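Local coordinates for protein leucine--tRNA ligase (Agrobacterium radiobacter, PDB 5AH5) that binds zinc and, as a class I aminoacyl-tRNA synthetase, probably joins leucine to its cognate tRNA at the expense of ATP, at residues T186-V191 with S418-W423. Numbering follows the deposited sequence.
Sequences TPQWFV and SRQRYW
Trp189 and Ser418 face each other, their CA atoms 5.3 Å apart, where the antiparallel strands 182-191 and 415-419 begin to part, in the sheet that also carries strand 425-432 with the zinc ligand Cys432. Backbone bonds link Trp189 with Ile417 and Val191 with Trp415, but the N-H of Trp189 is taken by the side chain of Ser418, a worked example of a hydroxyl standing in for a backbone acceptor. With chi1 at 44°, OG lies between the serine's own N and C and accepts a hydrogen bond from the backbone N of Trp189 at 2.7 Å, nearly straight at 167°. The same OG donates to OE1 of Gln188, also at 2.7 Å, tilted from that carbonyl plane. A bend at chi2 (-70°) brings the Gln188 amide to this oxygen. Gln420 comes from the opposite direction and adds a weak bond from NE2 to the same OE1, at 3.0 Å, the two amide planes almost perpendicular; its OE1 takes Val163 N, while NE2 is also bonded to Asp485. CB of Ser418 meets the indole edge of Trp189, whose NE1 is hydrogen-bonded to Asp483. One buried hydroxyl, both donor and acceptor, thus ties together two parts of the chain far apart in sequence where their strands diverge.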
ATOM      1  N   THR B 186       2.923  -9.791  30.435  1.00 43.45           N
ATOM      2  CA  THR B 186       1.829  -8.900  30.871  1.00 47.45           C
ATOM      3  C   THR B 186       0.555  -9.381  30.214  1.00 45.42           C
ATOM      4  O   THR B 186       0.617  -9.877  29.086  1.00 46.51           O
ATOM      5  CB  THR B 186       1.924  -7.434  30.315  1.00 51.46           C
ATOM      6  OG1 THR B 186       3.274  -6.986  30.204  1.00 67.56           O
ATOM      7  CG2 THR B 186       1.166  -6.484  31.157  1.00 50.39           C
ATOM      8  N   PRO B 187      -0.601  -9.165  30.853  1.00 47.59           N
ATOM      9  CA  PRO B 187      -1.853  -9.565  30.171  1.00 44.85           C
ATOM     10  C   PRO B 187      -2.236  -8.524  29.122  1.00 43.52           C
ATOM     11  O   PRO B 187      -2.288  -7.307  29.430  1.00 42.09           O
ATOM     12  CB  PRO B 187      -2.901  -9.645  31.301  1.00 49.88           C
ATOM     13  CG  PRO B 187      -2.151  -9.487  32.579  1.00 50.68           C
ATOM     14  CD  PRO B 187      -0.826  -8.814  32.272  1.00 48.16           C
ATOM     15  N   GLN B 188      -2.422  -8.980  27.883  1.00 35.71           N
ATOM     16  CA  GLN B 188      -2.623  -8.068  26.774  1.00 36.36           C
ATOM     17  C   GLN B 188      -3.613  -8.680  25.812  1.00 36.01           C
ATOM     18  O   GLN B 188      -3.910  -9.911  25.883  1.00 34.19           O
ATOM     19  CB  GLN B 188      -1.309  -7.808  26.061  1.00 36.19           C
ATOM     20  CG  GLN B 188      -0.262  -7.079  26.863  1.00 38.69           C
ATOM     21  CD  GLN B 188      -0.572  -5.626  27.141  1.00 41.20           C
ATOM     22  OE1 GLN B 188      -1.129  -4.890  26.322  1.00 36.60           O
ATOM     23  NE2 GLN B 188      -0.187  -5.195  28.318  1.00 43.61           N
ATOM     24  N   TRP B 189      -4.146  -7.816  24.937  1.00 31.01           N
ATOM     25  CA  TRP B 189      -5.050  -8.250  23.891  1.00 29.95           C
ATOM     26  C   TRP B 189      -4.265  -8.523  22.607  1.00 30.79           C
ATOM     27  O   TRP B 189      -3.283  -7.801  22.282  1.00 29.34           O
ATOM     28  CB  TRP B 189      -6.173  -7.233  23.643  1.00 28.80           C
ATOM     29  CG  TRP B 189      -7.097  -7.139  24.821  1.00 30.41           C
ATOM     30  CD1 TRP B 189      -7.019  -6.249  25.828  1.00 30.33           C
ATOM     31  CD2 TRP B 189      -8.237  -7.960  25.094  1.00 30.71           C
ATOM     32  NE1 TRP B 189      -8.024  -6.454  26.716  1.00 34.44           N
ATOM     33  CE2 TRP B 189      -8.789  -7.504  26.298  1.00 34.62           C
ATOM     34  CE3 TRP B 189      -8.834  -9.048  24.443  1.00 31.20           C
ATOM     35  CZ2 TRP B 189      -9.931  -8.086  26.870  1.00 33.93           C
ATOM     36  CZ3 TRP B 189      -9.929  -9.622  24.961  1.00 32.62           C
ATOM     37  CH2 TRP B 189     -10.489  -9.151  26.209  1.00 34.37           C
ATOM     38  N   PHE B 190      -4.737  -9.549  21.894  1.00 32.03           N
ATOM     39  CA  PHE B 190      -4.123 -10.082  20.691  1.00 32.85           C
ATOM     40  C   PHE B 190      -5.195 -10.438  19.670  1.00 36.08           C
ATOM     41  O   PHE B 190      -6.368 -10.702  20.043  1.00 30.28           O
ATOM     42  CB  PHE B 190      -3.417 -11.392  21.017  1.00 33.28           C
ATOM     43  CG  PHE B 190      -2.276 -11.233  21.933  1.00 33.37           C
ATOM     44  CD1 PHE B 190      -1.022 -10.940  21.452  1.00 35.14           C
ATOM     45  CD2 PHE B 190      -2.454 -11.376  23.311  1.00 35.39           C
ATOM     46  CE1 PHE B 190       0.053 -10.796  22.331  1.00 38.20           C
ATOM     47  CE2 PHE B 190      -1.410 -11.238  24.166  1.00 35.23           C
ATOM     48  CZ  PHE B 190      -0.146 -10.948  23.682  1.00 37.06           C
ATOM     49  N   VAL B 191      -4.795 -10.473  18.396  1.00 37.67           N
ATOM     50  CA  VAL B 191      -5.591 -11.121  17.353  1.00 34.81           C
ATOM     51  C   VAL B 191      -4.815 -12.305  16.792  1.00 35.84           C
ATOM     52  O   VAL B 191      -3.607 -12.214  16.540  1.00 32.11           O
ATOM     53  CB  VAL B 191      -5.969 -10.207  16.196  1.00 38.31           C
ATOM     54  CG1 VAL B 191      -7.259 -10.711  15.563  1.00 36.75           C
ATOM     55  CG2 VAL B 191      -6.100  -8.762  16.629  1.00 34.18           C
ATOM     56  N   SER B 418      -3.420  -4.051  22.197  1.00 30.26           N
ATOM     57  CA  SER B 418      -3.631  -3.212  23.359  1.00 29.31           C
ATOM     58  C   SER B 418      -2.444  -2.294  23.640  1.00 29.11           C
ATOM     59  O   SER B 418      -1.291  -2.711  23.636  1.00 30.97           O
ATOM     60  CB  SER B 418      -4.062  -4.026  24.583  1.00 27.59           C
ATOM     61  OG  SER B 418      -3.325  -5.218  24.779  1.00 28.54           O
ATOM     62  N   ARG B 419      -2.767  -1.028  23.844  1.00 25.84           N
ATOM     63  CA  ARG B 419      -1.794   0.017  24.021  1.00 27.58           C
ATOM     64  C   ARG B 419      -2.095   0.752  25.332  1.00 27.27           C
ATOM     65  O   ARG B 419      -3.243   1.076  25.591  1.00 27.26           O
ATOM     66  CB  ARG B 419      -1.866   0.975  22.819  1.00 27.84           C
ATOM     67  CG  ARG B 419      -1.617   0.231  21.507  1.00 31.16           C
ATOM     68  CD  ARG B 419      -0.163  -0.189  21.408  1.00 30.93           C
ATOM     69  NE  ARG B 419       0.069  -0.871  20.136  1.00 30.03           N
ATOM     70  CZ  ARG B 419       0.045  -2.168  19.975  1.00 32.30           C
ATOM     71  NH1 ARG B 419      -0.147  -2.989  21.013  1.00 31.70           N
ATOM     72  NH2 ARG B 419       0.233  -2.668  18.754  1.00 34.52           N
ATOM     73  N   GLN B 420      -1.064   1.076  26.105  1.00 26.30           N
ATOM     74  CA  GLN B 420      -1.244   1.794  27.410  1.00 27.43           C
ATOM     75  C   GLN B 420      -1.185   3.243  27.114  1.00 28.21           C
ATOM     76  O   GLN B 420      -0.334   4.003  27.597  1.00 27.73           O
ATOM     77  CB  GLN B 420      -0.226   1.373  28.491  1.00 25.56           C
ATOM     78  CG  GLN B 420      -0.273  -0.147  28.847  1.00 26.00           C
ATOM     79  CD  GLN B 420       0.108  -1.068  27.641  1.00 30.14           C
ATOM     80  OE1 GLN B 420       1.123  -0.831  27.037  1.00 28.54           O
ATOM     81  NE2 GLN B 420      -0.710  -2.068  27.295  1.00 29.38           N
ATOM     82  N   ARG B 421      -2.166   3.666  26.349  1.00 28.45           N
ATOM     83  CA  ARG B 421      -2.212   5.035  25.831  1.00 28.50           C
ATOM     84  C   ARG B 421      -3.632   5.571  25.884  1.00 25.31           C
ATOM     85  O   ARG B 421      -4.539   4.815  25.761  1.00 24.04           O
ATOM     86  CB  ARG B 421      -1.760   4.953  24.373  1.00 28.95           C
ATOM     87  CG  ARG B 421      -0.269   4.828  24.278  1.00 33.12           C
ATOM     88  CD  ARG B 421       0.128   6.266  24.188  1.00 35.97           C
ATOM     89  NE  ARG B 421       1.496   6.336  24.236  1.00 40.00           N
ATOM     90  CZ  ARG B 421       2.231   7.249  23.610  1.00 34.26           C
ATOM     91  NH1 ARG B 421       1.731   8.278  22.920  1.00 35.62           N
ATOM     92  NH2 ARG B 421       3.502   7.112  23.751  1.00 32.01           N
ATOM     93  N   TYR B 422      -3.756   6.873  26.053  1.00 23.43           N
ATOM     94  CA  TYR B 422      -5.005   7.589  26.031  1.00 27.23           C
ATOM     95  C   TYR B 422      -5.664   7.659  24.609  1.00 29.94           C
ATOM     96  O   TYR B 422      -6.866   7.365  24.451  1.00 27.26           O
ATOM     97  CB  TYR B 422      -4.773   9.020  26.509  1.00 22.69           C
ATOM     98  CG  TYR B 422      -5.969   9.947  26.406  1.00 25.24           C
ATOM     99  CD1 TYR B 422      -7.054   9.878  27.305  1.00 27.71           C
ATOM    100  CD2 TYR B 422      -6.006  10.944  25.469  1.00 25.80           C
ATOM    101  CE1 TYR B 422      -8.138  10.760  27.201  1.00 25.87           C
ATOM    102  CE2 TYR B 422      -7.091  11.765  25.325  1.00 24.30           C
ATOM    103  CZ  TYR B 422      -8.159  11.688  26.237  1.00 26.01           C
ATOM    104  OH  TYR B 422      -9.225  12.559  26.096  1.00 26.87           O
ATOM    105  N   TRP B 423      -4.875   8.029  23.592  1.00 26.24           N
ATOM    106  CA  TRP B 423      -5.451   8.523  22.349  1.00 28.57           C
ATOM    107  C   TRP B 423      -5.573   7.369  21.383  1.00 28.61           C
ATOM    108  O   TRP B 423      -4.706   7.154  20.498  1.00 27.13           O
ATOM    109  CB  TRP B 423      -4.674   9.719  21.826  1.00 24.22           C
ATOM    110  CG  TRP B 423      -5.335  10.346  20.659  1.00 25.46           C
ATOM    111  CD1 TRP B 423      -4.847  10.357  19.355  1.00 25.76           C
ATOM    112  CD2 TRP B 423      -6.606  11.025  20.623  1.00 23.48           C
ATOM    113  NE1 TRP B 423      -5.725  11.018  18.557  1.00 26.85           N
ATOM    114  CE2 TRP B 423      -6.824  11.411  19.291  1.00 23.72           C
ATOM    115  CE3 TRP B 423      -7.613  11.313  21.595  1.00 23.73           C
ATOM    116  CZ2 TRP B 423      -7.967  12.124  18.890  1.00 24.07           C
ATOM    117  CZ3 TRP B 423      -8.762  12.010  21.202  1.00 22.23           C
ATOM    118  CH2 TRP B 423      -8.948  12.385  19.852  1.00 26.20           C
TER